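Local coordinates for viral structural protein 4 (Bombyx mori cytoplasmic polyhedrosis virus, PDB 6TZ0) that binds GTP and is probably an NTPase that works beside the viral RNA-dependent RNA polymerase in transcription, at residues T504-T509 and H542-P547. Sequence-based numbering, arbitrary orientation.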
ATOM      1  N   THR B 504      18.104 -11.134  12.142  1.00 26.64           N
ATOM      2  CA  THR B 504      17.930 -11.803  13.421  1.00 26.64           C
ATOM      3  C   THR B 504      17.584 -13.265  13.186  1.00 26.64           C
ATOM      4  O   THR B 504      16.688 -13.584  12.400  1.00 26.64           O
ATOM      5  CB  THR B 504      16.879 -11.092  14.293  1.00 26.64           C
ATOM      6  OG1 THR B 504      16.526 -11.912  15.413  1.00 26.64           O
ATOM      7  CG2 THR B 504      15.662 -10.694  13.521  1.00 26.64           C
ATOM      8  N   VAL B 505      18.337 -14.146  13.838  1.00 24.13           N
ATOM      9  CA  VAL B 505      18.198 -15.583  13.685  1.00 24.13           C
ATOM     10  C   VAL B 505      17.840 -16.177  15.035  1.00 24.13           C
ATOM     11  O   VAL B 505      17.919 -15.520  16.070  1.00 24.13           O
ATOM     12  CB  VAL B 505      19.473 -16.241  13.131  1.00 24.13           C
ATOM     13  CG1 VAL B 505      19.788 -15.705  11.766  1.00 24.13           C
ATOM     14  CG2 VAL B 505      20.634 -16.012  14.071  1.00 24.13           C
ATOM     15  N   LEU B 506      17.457 -17.447  15.013  1.00 24.53           N
ATOM     16  CA  LEU B 506      17.214 -18.207  16.226  1.00 24.53           C
ATOM     17  C   LEU B 506      18.140 -19.411  16.227  1.00 24.53           C
ATOM     18  O   LEU B 506      18.244 -20.119  15.223  1.00 24.53           O
ATOM     19  CB  LEU B 506      15.749 -18.629  16.328  1.00 24.53           C
ATOM     20  CG  LEU B 506      15.205 -19.086  17.683  1.00 24.53           C
ATOM     21  CD1 LEU B 506      13.769 -18.655  17.794  1.00 24.53           C
ATOM     22  CD2 LEU B 506      15.278 -20.576  17.853  1.00 24.53           C
ATOM     23  N   LEU B 507      18.795 -19.642  17.355  1.00 25.90           N
ATOM     24  CA  LEU B 507      19.795 -20.687  17.495  1.00 25.90           C
ATOM     25  C   LEU B 507      19.218 -21.900  18.212  1.00 25.90           C
ATOM     26  O   LEU B 507      18.534 -21.769  19.227  1.00 25.90           O
ATOM     27  CB  LEU B 507      21.005 -20.132  18.251  1.00 25.90           C
ATOM     28  CG  LEU B 507      22.236 -20.946  18.643  1.00 25.90           C
ATOM     29  CD1 LEU B 507      23.463 -20.107  18.568  1.00 25.90           C
ATOM     30  CD2 LEU B 507      22.078 -21.351  20.076  1.00 25.90           C
ATOM     31  N   ARG B 508      19.505 -23.084  17.674  1.00 26.52           N
ATOM     32  CA  ARG B 508      19.222 -24.346  18.338  1.00 26.52           C
ATOM     33  C   ARG B 508      20.518 -25.125  18.480  1.00 26.52           C
ATOM     34  O   ARG B 508      21.365 -25.091  17.587  1.00 26.52           O
ATOM     35  CB  ARG B 508      18.213 -25.193  17.562  1.00 26.52           C
ATOM     36  CG  ARG B 508      16.862 -24.569  17.334  1.00 26.52           C
ATOM     37  CD  ARG B 508      16.056 -24.431  18.599  1.00 26.52           C
ATOM     38  NE  ARG B 508      14.732 -23.887  18.319  1.00 26.52           N
ATOM     39  CZ  ARG B 508      13.642 -24.622  18.160  1.00 26.52           C
ATOM     40  NH1 ARG B 508      13.714 -25.933  18.291  1.00 26.52           N
ATOM     41  NH2 ARG B 508      12.480 -24.048  17.895  1.00 26.52           N
ATOM     42  N   THR B 509      20.679 -25.821  19.602  1.00 29.01           N
ATOM     43  CA  THR B 509      21.855 -26.643  19.854  1.00 29.01           C
ATOM     44  C   THR B 509      21.436 -28.055  20.234  1.00 29.01           C
ATOM     45  O   THR B 509      20.255 -28.408  20.212  1.00 29.01           O
ATOM     46  CB  THR B 509      22.733 -26.060  20.966  1.00 29.01           C
ATOM     47  OG1 THR B 509      21.958 -25.904  22.158  1.00 29.01           O
ATOM     48  CG2 THR B 509      23.320 -24.737  20.558  1.00 29.01           C
ATOM     49  N   HIS B 542      11.596 -16.534  13.793  1.00 26.79           N
ATOM     50  CA  HIS B 542      12.719 -16.134  12.961  1.00 26.79           C
ATOM     51  C   HIS B 542      13.403 -17.371  12.403  1.00 26.79           C
ATOM     52  O   HIS B 542      13.059 -18.501  12.759  1.00 26.79           O
ATOM     53  CB  HIS B 542      13.699 -15.262  13.743  1.00 26.79           C
ATOM     54  CG  HIS B 542      13.131 -13.934  14.123  1.00 26.79           C
ATOM     55  ND1 HIS B 542      12.631 -13.666  15.376  1.00 26.79           N
ATOM     56  CD2 HIS B 542      12.902 -12.827  13.382  1.00 26.79           C
ATOM     57  CE1 HIS B 542      12.172 -12.428  15.407  1.00 26.79           C
ATOM     58  NE2 HIS B 542      12.320 -11.900  14.207  1.00 26.79           N
ATOM     59  N   THR B 543      14.361 -17.154  11.504  1.00 24.55           N
ATOM     60  CA  THR B 543      14.979 -18.265  10.792  1.00 24.55           C
ATOM     61  C   THR B 543      15.864 -19.067  11.737  1.00 24.55           C
ATOM     62  O   THR B 543      16.667 -18.503  12.481  1.00 24.55           O
ATOM     63  CB  THR B 543      15.804 -17.766   9.610  1.00 24.55           C
ATOM     64  OG1 THR B 543      16.981 -17.119  10.095  1.00 24.55           O
ATOM     65  CG2 THR B 543      15.018 -16.765   8.813  1.00 24.55           C
ATOM     66  N   THR B 544      15.700 -20.382  11.719  1.00 24.93           N
ATOM     67  CA  THR B 544      16.398 -21.260  12.643  1.00 24.93           C
ATOM     68  C   THR B 544      17.752 -21.642  12.066  1.00 24.93           C
ATOM     69  O   THR B 544      17.841 -22.093  10.922  1.00 24.93           O
ATOM     70  CB  THR B 544      15.560 -22.505  12.922  1.00 24.93           C
ATOM     71  OG1 THR B 544      14.308 -22.109  13.491  1.00 24.93           O
ATOM     72  CG2 THR B 544      16.265 -23.413  13.889  1.00 24.93           C
ATOM     73  N   VAL B 545      18.806 -21.438  12.853  1.00 24.59           N
ATOM     74  CA  VAL B 545      20.179 -21.654  12.422  1.00 24.59           C
ATOM     75  C   VAL B 545      20.863 -22.541  13.456  1.00 24.59           C
ATOM     76  O   VAL B 545      20.708 -22.322  14.661  1.00 24.59           O
ATOM     77  CB  VAL B 545      20.936 -20.319  12.260  1.00 24.59           C
ATOM     78  CG1 VAL B 545      22.342 -20.551  11.823  1.00 24.59           C
ATOM     79  CG2 VAL B 545      20.262 -19.426  11.254  1.00 24.59           C
ATOM     80  N   TYR B 546      21.599 -23.554  12.992  1.00 24.47           N
ATOM     81  CA  TYR B 546      22.443 -24.396  13.824  1.00 24.47           C
ATOM     82  C   TYR B 546      23.870 -23.860  13.840  1.00 24.47           C
ATOM     83  O   TYR B 546      24.237 -23.052  12.984  1.00 24.47           O
ATOM     84  CB  TYR B 546      22.408 -25.832  13.309  1.00 24.47           C
ATOM     85  CG  TYR B 546      21.082 -26.508  13.517  1.00 24.47           C
ATOM     86  CD1 TYR B 546      20.658 -26.858  14.788  1.00 24.47           C
ATOM     87  CD2 TYR B 546      20.282 -26.848  12.443  1.00 24.47           C
ATOM     88  CE1 TYR B 546      19.454 -27.478  14.985  1.00 24.47           C
ATOM     89  CE2 TYR B 546      19.079 -27.480  12.633  1.00 24.47           C
ATOM     90  CZ  TYR B 546      18.670 -27.795  13.904  1.00 24.47           C
ATOM     91  OH  TYR B 546      17.467 -28.427  14.097  1.00 24.47           O
ATOM     92  N   PRO B 547      24.696 -24.256  14.826  1.00 24.60           N
ATOM     93  CA  PRO B 547      26.086 -23.761  14.861  1.00 24.60           C
ATOM     94  C   PRO B 547      26.954 -24.123  13.663  1.00 24.60           C
ATOM     95  O   PRO B 547      27.776 -23.291  13.246  1.00 24.60           O
ATOM     96  CB  PRO B 547      26.628 -24.383  16.152  1.00 24.60           C
ATOM     97  CG  PRO B 547      25.465 -24.494  17.013  1.00 24.60           C
ATOM     98  CD  PRO B 547      24.322 -24.847  16.127  1.00 24.60           C
TER
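L506 holds the neighbouring strand with both of its backbone polar groups. Its N donates to T543 O at 2.9 Å, and its O accepts from V545 N at 2.8 Å. Both bonds are fairly straight. T544 CA also lies 3.4 Å from L506 O, as a CA-H...O contact. One step on, V545 O takes a weak hydrogen bond from R508 N and a CA-H...O contact from L507. On its other side, strand 504-507 bonds to strand 347-353, with V505 paired to V350 and Y352, and L507 to Y352. The five parallel strands, in order 2-3-1-4-5 with a P-loop after the first, are consistent with a P-loop NTPase-type fold. Strand 543-545 is outermost. GTP is bound at this loop in another structure of the protein. L507 packs on K359 of the loop, and T509 OG1 hydrogen-bonds A357 O and N511 OD1. V545 CG1 stands anti to the backbone N (chi1 180°), which turns CG2 to V505 CB at 3.8 Å. Helix 326-340 packs on this face, V331 on V505, A328 and L332 on V545. R508 CG meets T544 CG2 at 3.7 Å. Beyond CG the chain bends at chi2 (-69°), and the guanidinium edge comes to L506 CD2. T504 CG2 touches H542 CD2 at 3.5 Å, while T504 OG1 sits over the centre of one ring face. H542 NE2 makes a weak hydrogen bond to E634 of the polymerase chain, and T544 O one with R377 of that chain. Y546 N, at the N-cap of helix 547-556, bonds E549 OE1.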